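Local coordinates for protein alkylhalidase CmlS (Streptomyces venezuelae, PDB 3I3L) that is a flavin-dependent halogenase of chloramphenicol biosynthesis that carries its FAD covalently bonded to an aspartate and probably acts as an oxidoreductase, at residues R59-E64 with V125-F130; D160-T165 with V175-V180. All blocks are in the same frame, centred on the assembly; numbering follows the deposited sequence.

In the fold
Both contacts belong to the FAD-binding part of CmlS and follow one another along the chain, contact 1 closing before contact 2 opens. Their centres lie about 30 Å apart, and their nearest atoms about 17 Å apart, so they do not touch. Contact 1 sets the loop between strand 48-52 and helix 68-76 against the start of helix 127-140, directly on the cofactor. Contact 2 pairs the two strands of the hairpin 162-168 and 171-177, and runs on into strand 179-182 of the main FAD-binding sheet. The first therefore grips FAD itself, while the second ties a small antiparallel sheet to the sheet that carries strands 25-29 and 48-52.

Contact 1: R59-E64 with V125-F130; sequences RYRVGE and VKREEF. With FAD (flavin-adenine dinucleotide), chain B.
R127 reaches from the start of helix 127-140 across loop 59-64 to the FAD. R127 CB lies 3.2 Å from R61 O and 3.7 Å from R61 CB. CG and CD then pass G63 O. Bends at chi2 (-67°) and chi3 (-58°) fold the chain over this carbonyl and bring the tip back to it: R127 NH1 bonds G63 O at 3.2 Å, almost straight (171°), on a lone pair and in the guanidinium plane. NE is held by a salt bridge to D131, which also pairs with R59. R127 NH2 reaches FAD O2A at 2.9 Å, while both terminal nitrogens donate to FAD O4'. One face of the guanidinium carries R61 CG.

R61 runs alongside R127 in the same direction, and R61 NH2 grips FAD O1A at 2.8 Å, so the two arginines take different oxygens of one phosphate, whose negative charge probably offsets their closeness. R59 NH1 meets the ribose hydroxyl FAD O3B at 3.0 Å. V125, just ahead of the helix, donates its N to E64 O; a water bridging R61 O, R127 N and E64 OE2, itself also bonded to Y211 OH, joins loop to helix. G63, with G63 CA 3.3 Å from FAD C4X, leaves no side chain between backbone and cofactor. Together they form the arginine-lined part of the FAD pocket, from adenosine ribose past phosphate to flavin.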
ATOM      1  N   ARG A  59      13.485  19.627  -0.348  1.00 36.34           N
ATOM      2  CA  ARG A  59      13.085  19.845   1.031  1.00 34.82           C
ATOM      3  C   ARG A  59      13.045  18.495   1.695  1.00 36.22           C
ATOM      4  O   ARG A  59      12.653  17.510   1.033  1.00 35.26           O
ATOM      5  CB  ARG A  59      11.747  20.588   1.125  1.00 34.32           C
ATOM      6  CG  ARG A  59      10.568  19.930   0.432  1.00 33.27           C
ATOM      7  CD  ARG A  59       9.804  18.937   1.361  1.00 29.69           C
ATOM      8  NE  ARG A  59       8.742  18.303   0.574  1.00 31.25           N
ATOM      9  CZ  ARG A  59       8.906  17.190  -0.141  1.00 29.97           C
ATOM     10  NH1 ARG A  59       7.901  16.670  -0.826  1.00 24.14           N
ATOM     11  NH2 ARG A  59      10.095  16.597  -0.182  1.00 31.53           N
ATOM     12  N   TYR A  60      13.483  18.454   2.978  1.00 35.54           N
ATOM     13  CA  TYR A  60      13.594  17.223   3.784  1.00 33.89           C
ATOM     14  C   TYR A  60      12.231  16.568   4.010  1.00 33.07           C
ATOM     15  O   TYR A  60      11.263  17.248   4.271  1.00 31.53           O
ATOM     16  CB  TYR A  60      14.313  17.454   5.149  1.00 34.89           C
ATOM     17  CG  TYR A  60      14.229  16.187   5.969  1.00 36.03           C
ATOM     18  CD1 TYR A  60      15.212  15.199   5.870  1.00 32.28           C
ATOM     19  CD2 TYR A  60      13.095  15.930   6.755  1.00 37.28           C
ATOM     20  CE1 TYR A  60      15.078  13.993   6.540  1.00 33.94           C
ATOM     21  CE2 TYR A  60      12.932  14.705   7.428  1.00 34.10           C
ATOM     22  CZ  TYR A  60      13.934  13.758   7.327  1.00 32.75           C
ATOM     23  OH  TYR A  60      13.763  12.567   7.975  1.00 31.22           O
ATOM     24  N   ARG A  61      12.179  15.236   3.928  1.00 31.94           N
ATOM     25  CA  ARG A  61      10.939  14.496   4.118  1.00 31.25           C
ATOM     26  C   ARG A  61      11.240  13.050   4.560  1.00 30.08           C
ATOM     27  O   ARG A  61      12.100  12.391   4.025  1.00 27.62           O
ATOM     28  CB  ARG A  61      10.140  14.503   2.824  1.00 33.34           C
ATOM     29  CG  ARG A  61       8.777  13.886   2.878  1.00 38.08           C
ATOM     30  CD  ARG A  61       7.846  14.845   3.555  1.00 44.33           C
ATOM     31  NE  ARG A  61       6.433  14.428   3.493  1.00 47.09           N
ATOM     32  CZ  ARG A  61       5.903  13.349   4.087  1.00 41.88           C
ATOM     33  NH1 ARG A  61       6.645  12.510   4.814  1.00 44.44           N
ATOM     34  NH2 ARG A  61       4.605  13.139   3.999  1.00 39.68           N
ATOM     35  N   VAL A  62      10.534  12.599   5.575  1.00 29.03           N
ATOM     36  CA  VAL A  62      10.660  11.261   6.071  1.00 27.76           C
ATOM     37  C   VAL A  62       9.773  10.398   5.176  1.00 27.92           C
ATOM     38  O   VAL A  62       8.867  10.930   4.511  1.00 28.19           O
ATOM     39  CB  VAL A  62      10.183  11.176   7.563  1.00 27.15           C
ATOM     40  CG1 VAL A  62       8.645  11.267   7.647  1.00 25.86           C
ATOM     41  CG2 VAL A  62      10.736   9.900   8.232  1.00 25.03           C
ATOM     42  N   GLY A  63      10.061   9.095   5.132  1.00 27.12           N
ATOM     43  CA  GLY A  63       9.232   8.113   4.366  1.00 27.71           C
ATOM     44  C   GLY A  63      10.063   7.557   3.242  1.00 25.95           C
ATOM     45  O   GLY A  63       9.809   7.863   2.102  1.00 24.81           O
ATOM     46  N   GLU A  64      11.054   6.757   3.586  1.00 26.82           N
ATOM     47  CA  GLU A  64      12.196   6.535   2.727  1.00 26.70           C
ATOM     48  C   GLU A  64      12.275   5.179   2.021  1.00 27.82           C
ATOM     49  O   GLU A  64      13.131   4.991   1.125  1.00 27.88           O
ATOM     50  CB  GLU A  64      13.450   6.781   3.543  1.00 26.72           C
ATOM     51  CG  GLU A  64      13.500   8.250   4.012  1.00 24.98           C
ATOM     52  CD  GLU A  64      14.314   8.439   5.270  1.00 29.24           C
ATOM     53  OE1 GLU A  64      14.112   7.677   6.254  1.00 23.81           O
ATOM     54  OE2 GLU A  64      15.145   9.382   5.271  1.00 30.30           O
ATOM     55  N   VAL A 125      15.503   5.695  -0.389  1.00 29.03           N
ATOM     56  CA  VAL A 125      15.883   6.995  -0.904  1.00 30.12           C
ATOM     57  C   VAL A 125      15.945   8.062   0.162  1.00 31.33           C
ATOM     58  O   VAL A 125      15.340   7.955   1.227  1.00 31.51           O
ATOM     59  CB  VAL A 125      14.946   7.503  -2.056  1.00 29.17           C
ATOM     60  CG1 VAL A 125      14.760   6.389  -3.151  1.00 31.35           C
ATOM     61  CG2 VAL A 125      13.571   7.890  -1.477  1.00 27.49           C
ATOM     62  N   LYS A 126      16.666   9.122  -0.164  1.00 31.31           N
ATOM     63  CA  LYS A 126      16.577  10.360   0.528  1.00 32.10           C
ATOM     64  C   LYS A 126      15.472  11.135  -0.178  1.00 31.78           C
ATOM     65  O   LYS A 126      15.592  11.462  -1.378  1.00 33.53           O
ATOM     66  CB  LYS A 126      17.940  11.052   0.450  1.00 33.00           C
ATOM     67  CG  LYS A 126      18.050  12.320   1.222  1.00 40.55           C
ATOM     68  CD  LYS A 126      19.554  12.696   1.447  1.00 48.55           C
ATOM     69  CE  LYS A 126      19.979  12.351   2.891  1.00 54.93           C
ATOM     70  NZ  LYS A 126      21.418  12.719   3.163  1.00 58.64           N
ATOM     71  N   ARG A 127      14.362  11.358   0.528  1.00 29.64           N
ATOM     72  CA  ARG A 127      13.127  11.866  -0.087  1.00 29.50           C
ATOM     73  C   ARG A 127      13.280  13.266  -0.713  1.00 31.14           C
ATOM     74  O   ARG A 127      12.638  13.563  -1.743  1.00 31.07           O
ATOM     75  CB  ARG A 127      11.960  11.884   0.908  1.00 28.11           C
ATOM     76  CG  ARG A 127      11.283  10.527   1.124  1.00 28.11           C
ATOM     77  CD  ARG A 127      10.519  10.015  -0.152  1.00 29.54           C
ATOM     78  NE  ARG A 127       9.508  10.999  -0.533  1.00 30.49           N
ATOM     79  CZ  ARG A 127       8.317  11.120   0.076  1.00 31.63           C
ATOM     80  NH1 ARG A 127       7.994  10.297   1.103  1.00 25.36           N
ATOM     81  NH2 ARG A 127       7.473  12.087  -0.306  1.00 23.67           N
ATOM     82  N   GLU A 128      14.106  14.116  -0.104  1.00 30.02           N
ATOM     83  CA  GLU A 128      14.381  15.440  -0.661  1.00 33.09           C
ATOM     84  C   GLU A 128      14.954  15.314  -2.090  1.00 33.21           C
ATOM     85  O   GLU A 128      14.671  16.136  -2.952  1.00 33.29           O
ATOM     86  CB  GLU A 128      15.318  16.232   0.262  1.00 34.10           C
ATOM     87  CG  GLU A 128      16.688  15.613   0.437  1.00 36.71           C
ATOM     88  CD  GLU A 128      17.351  16.022   1.769  1.00 45.19           C
ATOM     89  OE1 GLU A 128      18.157  16.980   1.767  1.00 48.22           O
ATOM     90  OE2 GLU A 128      17.096  15.393   2.818  1.00 47.11           O
ATOM     91  N   GLU A 129      15.700  14.238  -2.346  1.00 32.68           N
ATOM     92  CA  GLU A 129      16.330  14.056  -3.653  1.00 33.45           C
ATOM     93  C   GLU A 129      15.417  13.349  -4.618  1.00 31.51           C
ATOM     94  O   GLU A 129      15.231  13.788  -5.743  1.00 33.40           O
ATOM     95  CB  GLU A 129      17.686  13.323  -3.519  1.00 34.17           C
ATOM     96  CG  GLU A 129      18.737  14.146  -2.790  1.00 36.02           C
ATOM     97  CD  GLU A 129      20.049  13.370  -2.517  1.00 44.14           C
ATOM     98  OE1 GLU A 129      20.142  12.121  -2.696  1.00 41.51           O
ATOM     99  OE2 GLU A 129      21.001  14.030  -2.074  1.00 48.12           O
ATOM    100  N   PHE A 130      14.786  12.283  -4.150  1.00 29.84           N
ATOM    101  CA  PHE A 130      13.816  11.548  -4.936  1.00 28.53           C
ATOM    102  C   PHE A 130      12.617  12.409  -5.358  1.00 28.85           C
ATOM    103  O   PHE A 130      12.201  12.402  -6.504  1.00 29.08           O
ATOM    104  CB  PHE A 130      13.328  10.336  -4.128  1.00 29.12           C
ATOM    105  CG  PHE A 130      12.267   9.531  -4.822  1.00 28.59           C
ATOM    106  CD1 PHE A 130      12.594   8.710  -5.863  1.00 26.32           C
ATOM    107  CD2 PHE A 130      10.942   9.610  -4.408  1.00 26.71           C
ATOM    108  CE1 PHE A 130      11.596   7.933  -6.535  1.00 29.35           C
ATOM    109  CE2 PHE A 130       9.938   8.853  -5.003  1.00 29.03           C
ATOM    110  CZ  PHE A 130      10.250   7.988  -6.096  1.00 29.16           C
TER
HETATM  111  PA  FAD B 600       3.812  14.338   0.675  1.00 22.91           P
HETATM  112  O1A FAD B 600       3.572  14.919   2.049  1.00 23.40           O
HETATM  113  O2A FAD B 600       5.038  13.510   0.508  1.00 26.26           O
HETATM  114  O5B FAD B 600       3.839  15.573  -0.392  1.00 28.34           O
HETATM  115  C5B FAD B 600       2.868  16.598  -0.326  1.00 26.26           C
HETATM  116  C4B FAD B 600       3.437  17.956  -0.795  1.00 24.76           C
HETATM  117  O4B FAD B 600       2.347  18.908  -0.789  1.00 25.06           O
HETATM  118  C3B FAD B 600       4.497  18.505   0.130  1.00 27.75           C
HETATM  119  O3B FAD B 600       5.690  18.680  -0.572  1.00 28.16           O
HETATM  120  C2B FAD B 600       3.947  19.861   0.600  1.00 29.50           C
HETATM  121  O2B FAD B 600       4.930  20.847   0.558  1.00 32.68           O
HETATM  122  C1B FAD B 600       2.840  20.168  -0.398  1.00 25.25           C
HETATM  123  N9A FAD B 600       1.713  20.957   0.060  1.00 28.90           N
HETATM  124  C8A FAD B 600       1.003  20.803   1.214  1.00 29.05           C
HETATM  125  N7A FAD B 600       0.011  21.720   1.237  1.00 29.98           N
HETATM  126  C5A FAD B 600       0.124  22.519   0.151  1.00 28.89           C
HETATM  127  C6A FAD B 600      -0.613  23.604  -0.287  1.00 28.67           C
HETATM  128  N6A FAD B 600      -1.654  24.042   0.397  1.00 26.64           N
HETATM  129  N1A FAD B 600      -0.266  24.173  -1.483  1.00 31.62           N
HETATM  130  C2A FAD B 600       0.803  23.725  -2.218  1.00 24.68           C
HETATM  131  N3A FAD B 600       1.509  22.648  -1.777  1.00 27.36           N
HETATM  132  C4A FAD B 600       1.179  22.048  -0.612  1.00 28.32           C
HETATM  133  N1  FAD B 600       6.118   5.781   3.088  1.00 24.52           N
HETATM  134  C2  FAD B 600       6.825   4.813   2.394  1.00 25.22           C
HETATM  135  O2  FAD B 600       6.463   4.554   1.254  1.00 28.21           O
HETATM  136  N3  FAD B 600       7.878   4.150   2.967  1.00 23.49           N
HETATM  137  C4  FAD B 600       8.265   4.430   4.250  1.00 26.99           C
HETATM  138  O4  FAD B 600       9.262   3.814   4.748  1.00 30.83           O
HETATM  139  C4X FAD B 600       7.539   5.380   4.971  1.00 26.78           C
HETATM  140  N5  FAD B 600       7.911   5.697   6.250  1.00 26.06           N
HETATM  141  C5X FAD B 600       7.255   6.709   6.913  1.00 24.75           C
HETATM  142  C6  FAD B 600       7.620   7.033   8.228  1.00 24.65           C
HETATM  143  C7  FAD B 600       6.910   7.989   8.913  1.00 28.65           C
HETATM  144  C7M FAD B 600       7.289   8.376  10.323  1.00 30.27           C
HETATM  145  C8  FAD B 600       5.879   8.652   8.255  1.00 31.68           C
HETATM  146  C8M FAD B 600       5.155   9.756   8.916  1.00 29.10           C
HETATM  147  C9  FAD B 600       5.473   8.312   6.960  1.00 27.49           C
HETATM  148  C9A FAD B 600       6.197   7.327   6.305  1.00 24.94           C
HETATM  149  N10 FAD B 600       5.832   7.048   5.019  1.00 22.58           N
HETATM  150  C10 FAD B 600       6.456   6.053   4.367  1.00 23.96           C
HETATM  151  C1' FAD B 600       4.585   7.704   4.531  1.00 21.76           C
HETATM  152  C2' FAD B 600       4.870   8.482   3.269  1.00 22.77           C
HETATM  153  O2' FAD B 600       5.951   9.291   3.508  1.00 26.99           O
HETATM  154  C3' FAD B 600       3.712   9.272   2.719  1.00 24.44           C
HETATM  155  O3' FAD B 600       2.648   8.393   2.424  1.00 22.10           O
HETATM  156  C4' FAD B 600       4.114   9.993   1.389  1.00 23.57           C
HETATM  157  O4' FAD B 600       5.045  11.016   1.614  1.00 21.84           O
HETATM  158  C5' FAD B 600       2.885  10.647   0.773  1.00 19.55           C
HETATM  159  O5' FAD B 600       3.208  11.234  -0.455  1.00 23.74           O
HETATM  160  P   FAD B 600       2.299  12.451  -0.886  1.00 21.58           P
HETATM  161  O1P FAD B 600       0.844  12.091  -0.676  1.00 20.89           O
HETATM  162  O2P FAD B 600       2.737  12.951  -2.258  1.00 28.18           O
HETATM  163  O3P FAD B 600       2.501  13.578   0.258  1.00 20.22           O
HETATM  164  O   HOH W   1      12.521  17.877  -2.371  1.00 26.52           O
HETATM  165  O   HOH W   2      14.468  11.325   3.518  1.00 29.37           O

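Contact 2: D160-T165 with V175-V180; sequences DRVVLT and VESDFV
R161, just ahead of strand 162-168, meets E176 on the face that also carries V163, with their guanidinium and carboxylate planes turned 54° from each other. R161 NE points almost straight at E176 OE2 (2.7 Å, 172°), and the oxygen lies in the guanidinium plane at its edge. R161 NE approaches E176 OE2 on its syn side, but tilted out of the carboxylate plane. A weak second bond from R161 NH2 goes to the same oxygen, while R161 NH1 pairs with D158. E176 CG sits between its backbone N and carbonyl carbon (chi1 74°), and the extended chain beyond it carries the carboxylate to the arginine. Replacing R161 by an alanine removes the guanidinium, which is likely to leave E176 and D158 without their cationic mate and the glutamate carboxylate freer to turn.

On the face carrying V162, L164, V175 and S177, V162 meets V180 of the following strand 179-182, the two crossing at about a right angle. Both methyls of V162 bear on V180 CG1, with V162 CG1 to V180 CG1 at 3.7 Å. L164 CD1 adds a more distant touch to V180 CG2. Beside V162, S177 OG turns to its own segment, S177 OG donating to F179 O at 2.8 Å from above the carbonyl plane.

The backbones hold this arrangement in antiparallel register. V162 with S177 and L164 with V175 are hydrogen-bonded pairs, and V163 with E176 between them is a non-hydrogen-bonded pair.

Strand 162-168 is the middle one of three, with strand 151-155 along its other edge, where L164 rests on V151, an FAD-binding residue. L164 and S177 also lie on A27 and V180 on I29, both of strand 25-29, while F179 packs against I342 and I345 of helix 327-347.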
ATOM      1  N   ASP A 160     -19.381  24.181 -12.396  1.00 31.02           N
ATOM      2  CA  ASP A 160     -18.713  24.105 -13.717  1.00 31.45           C
ATOM      3  C   ASP A 160     -17.203  24.210 -13.705  1.00 29.61           C
ATOM      4  O   ASP A 160     -16.556  24.057 -14.726  1.00 32.47           O
ATOM      5  CB  ASP A 160     -19.299  25.144 -14.698  1.00 30.96           C
ATOM      6  CG  ASP A 160     -20.789  24.878 -14.997  1.00 35.87           C
ATOM      7  OD1 ASP A 160     -21.231  23.680 -14.994  1.00 39.43           O
ATOM      8  OD2 ASP A 160     -21.529  25.860 -15.163  1.00 39.93           O
ATOM      9  N   ARG A 161     -16.611  24.498 -12.562  1.00 28.54           N
ATOM     10  CA  ARG A 161     -15.183  24.743 -12.580  1.00 28.67           C
ATOM     11  C   ARG A 161     -14.613  24.550 -11.203  1.00 27.31           C
ATOM     12  O   ARG A 161     -15.364  24.399 -10.239  1.00 30.02           O
ATOM     13  CB  ARG A 161     -14.907  26.213 -13.012  1.00 28.26           C
ATOM     14  CG  ARG A 161     -15.717  27.235 -12.200  1.00 31.03           C
ATOM     15  CD  ARG A 161     -15.318  28.737 -12.578  1.00 33.14           C
ATOM     16  NE  ARG A 161     -15.272  28.894 -14.032  1.00 34.41           N
ATOM     17  CZ  ARG A 161     -16.356  29.015 -14.791  1.00 37.41           C
ATOM     18  NH1 ARG A 161     -17.588  29.039 -14.254  1.00 32.37           N
ATOM     19  NH2 ARG A 161     -16.208  29.119 -16.092  1.00 41.46           N
ATOM     20  N   VAL A 162     -13.293  24.598 -11.107  1.00 24.66           N
ATOM     21  CA  VAL A 162     -12.651  24.705  -9.812  1.00 25.89           C
ATOM     22  C   VAL A 162     -11.916  26.031  -9.815  1.00 25.03           C
ATOM     23  O   VAL A 162     -11.277  26.331 -10.793  1.00 26.18           O
ATOM     24  CB  VAL A 162     -11.615  23.531  -9.588  1.00 26.47           C
ATOM     25  CG1 VAL A 162     -10.776  23.777  -8.383  1.00 25.90           C
ATOM     26  CG2 VAL A 162     -12.342  22.171  -9.475  1.00 26.84           C
ATOM     27  N   VAL A 163     -11.991  26.805  -8.721  1.00 25.69           N
ATOM     28  CA  VAL A 163     -11.156  27.992  -8.569  1.00 25.28           C
ATOM     29  C   VAL A 163     -10.217  27.964  -7.389  1.00 24.65           C
ATOM     30  O   VAL A 163     -10.645  27.967  -6.305  1.00 26.23           O
ATOM     31  CB  VAL A 163     -12.026  29.268  -8.517  1.00 25.74           C
ATOM     32  CG1 VAL A 163     -11.137  30.527  -8.506  1.00 22.33           C
ATOM     33  CG2 VAL A 163     -12.967  29.287  -9.720  1.00 23.74           C
ATOM     34  N   LEU A 164      -8.917  28.039  -7.633  1.00 26.88           N
ATOM     35  CA  LEU A 164      -7.922  28.025  -6.560  1.00 28.79           C
ATOM     36  C   LEU A 164      -7.412  29.411  -6.221  1.00 28.72           C
ATOM     37  O   LEU A 164      -7.204  30.229  -7.112  1.00 27.49           O
ATOM     38  CB  LEU A 164      -6.717  27.170  -6.997  1.00 29.90           C
ATOM     39  CG  LEU A 164      -6.825  25.650  -6.759  1.00 32.20           C
ATOM     40  CD1 LEU A 164      -7.978  25.096  -7.421  1.00 31.66           C
ATOM     41  CD2 LEU A 164      -5.584  25.018  -7.293  1.00 29.31           C
ATOM     42  N   THR A 165      -7.192  29.678  -4.947  1.00 27.91           N
ATOM     43  CA  THR A 165      -6.422  30.859  -4.605  1.00 31.58           C
ATOM     44  C   THR A 165      -5.040  30.433  -4.233  1.00 33.23           C
ATOM     45  O   THR A 165      -4.871  29.493  -3.455  1.00 33.89           O
ATOM     46  CB  THR A 165      -7.041  31.701  -3.511  1.00 32.76           C
ATOM     47  OG1 THR A 165      -8.351  32.080  -3.916  1.00 36.05           O
ATOM     48  CG2 THR A 165      -6.217  32.973  -3.280  1.00 32.66           C
ATOM     49  N   VAL A 175      -6.833  31.203  -9.815  1.00 33.65           N
ATOM     50  CA  VAL A 175      -6.709  30.406 -11.050  1.00 34.02           C
ATOM     51  C   VAL A 175      -7.862  29.387 -11.223  1.00 33.59           C
ATOM     52  O   VAL A 175      -8.218  28.734 -10.249  1.00 35.02           O
ATOM     53  CB  VAL A 175      -5.449  29.565 -11.089  1.00 36.06           C
ATOM     54  CG1 VAL A 175      -5.295  29.019 -12.527  1.00 39.76           C
ATOM     55  CG2 VAL A 175      -4.186  30.388 -10.727  1.00 36.89           C
ATOM     56  N   GLU A 176      -8.410  29.230 -12.444  1.00 32.34           N
ATOM     57  CA  GLU A 176      -9.495  28.286 -12.661  1.00 31.76           C
ATOM     58  C   GLU A 176      -9.012  27.081 -13.435  1.00 33.13           C
ATOM     59  O   GLU A 176      -8.027  27.166 -14.166  1.00 35.68           O
ATOM     60  CB  GLU A 176     -10.721  28.919 -13.354  1.00 33.55           C
ATOM     61  CG  GLU A 176     -10.567  29.227 -14.843  1.00 32.85           C
ATOM     62  CD  GLU A 176     -11.820  29.738 -15.492  1.00 35.38           C
ATOM     63  OE1 GLU A 176     -11.695  30.778 -16.174  1.00 39.53           O
ATOM     64  OE2 GLU A 176     -12.919  29.103 -15.394  1.00 34.88           O
ATOM     65  N   SER A 177      -9.696  25.948 -13.245  1.00 31.34           N
ATOM     66  CA  SER A 177      -9.377  24.726 -13.982  1.00 30.79           C
ATOM     67  C   SER A 177     -10.601  23.825 -14.049  1.00 28.94           C
ATOM     68  O   SER A 177     -11.605  24.073 -13.354  1.00 30.28           O
ATOM     69  CB  SER A 177      -8.163  24.041 -13.325  1.00 30.65           C
ATOM     70  OG  SER A 177      -8.514  23.550 -12.004  1.00 34.15           O
ATOM     71  N   ASP A 178     -10.566  22.825 -14.928  1.00 27.98           N
ATOM     72  CA  ASP A 178     -11.626  21.867 -15.053  1.00 27.37           C
ATOM     73  C   ASP A 178     -11.649  20.856 -13.869  1.00 27.91           C
ATOM     74  O   ASP A 178     -12.748  20.469 -13.388  1.00 25.66           O
ATOM     75  CB  ASP A 178     -11.460  21.070 -16.330  1.00 29.14           C
ATOM     76  CG  ASP A 178     -11.538  21.956 -17.576  1.00 29.10           C
ATOM     77  OD1 ASP A 178     -12.497  22.738 -17.623  1.00 31.37           O
ATOM     78  OD2 ASP A 178     -10.647  21.840 -18.462  1.00 29.36           O
ATOM     79  N   PHE A 179     -10.455  20.411 -13.469  1.00 24.76           N
ATOM     80  CA  PHE A 179     -10.332  19.492 -12.329  1.00 26.51           C
ATOM     81  C   PHE A 179      -9.254  19.950 -11.395  1.00 26.97           C
ATOM     82  O   PHE A 179      -8.365  20.775 -11.789  1.00 29.04           O
ATOM     83  CB  PHE A 179     -10.071  18.054 -12.764  1.00 23.42           C
ATOM     84  CG  PHE A 179     -11.217  17.423 -13.445  1.00 26.98           C
ATOM     85  CD1 PHE A 179     -12.143  16.686 -12.739  1.00 24.41           C
ATOM     86  CD2 PHE A 179     -11.350  17.506 -14.830  1.00 27.17           C
ATOM     87  CE1 PHE A 179     -13.231  16.072 -13.375  1.00 27.28           C
ATOM     88  CE2 PHE A 179     -12.467  16.898 -15.494  1.00 25.25           C
ATOM     89  CZ  PHE A 179     -13.378  16.168 -14.776  1.00 29.75           C
ATOM     90  N   VAL A 180      -9.351  19.481 -10.139  1.00 25.93           N
ATOM     91  CA  VAL A 180      -8.285  19.648  -9.195  1.00 24.87           C
ATOM     92  C   VAL A 180      -7.916  18.321  -8.557  1.00 24.38           C
ATOM     93  O   VAL A 180      -8.789  17.512  -8.262  1.00 24.87           O
ATOM     94  CB  VAL A 180      -8.626  20.707  -8.106  1.00 24.12           C
ATOM     95  CG1 VAL A 180      -9.885  20.338  -7.306  1.00 20.84           C
ATOM     96  CG2 VAL A 180      -7.393  20.909  -7.172  1.00 20.04           C
TER
HETATM   97  O   HOH W   3     -13.922  24.298 -16.480  1.00 34.26           O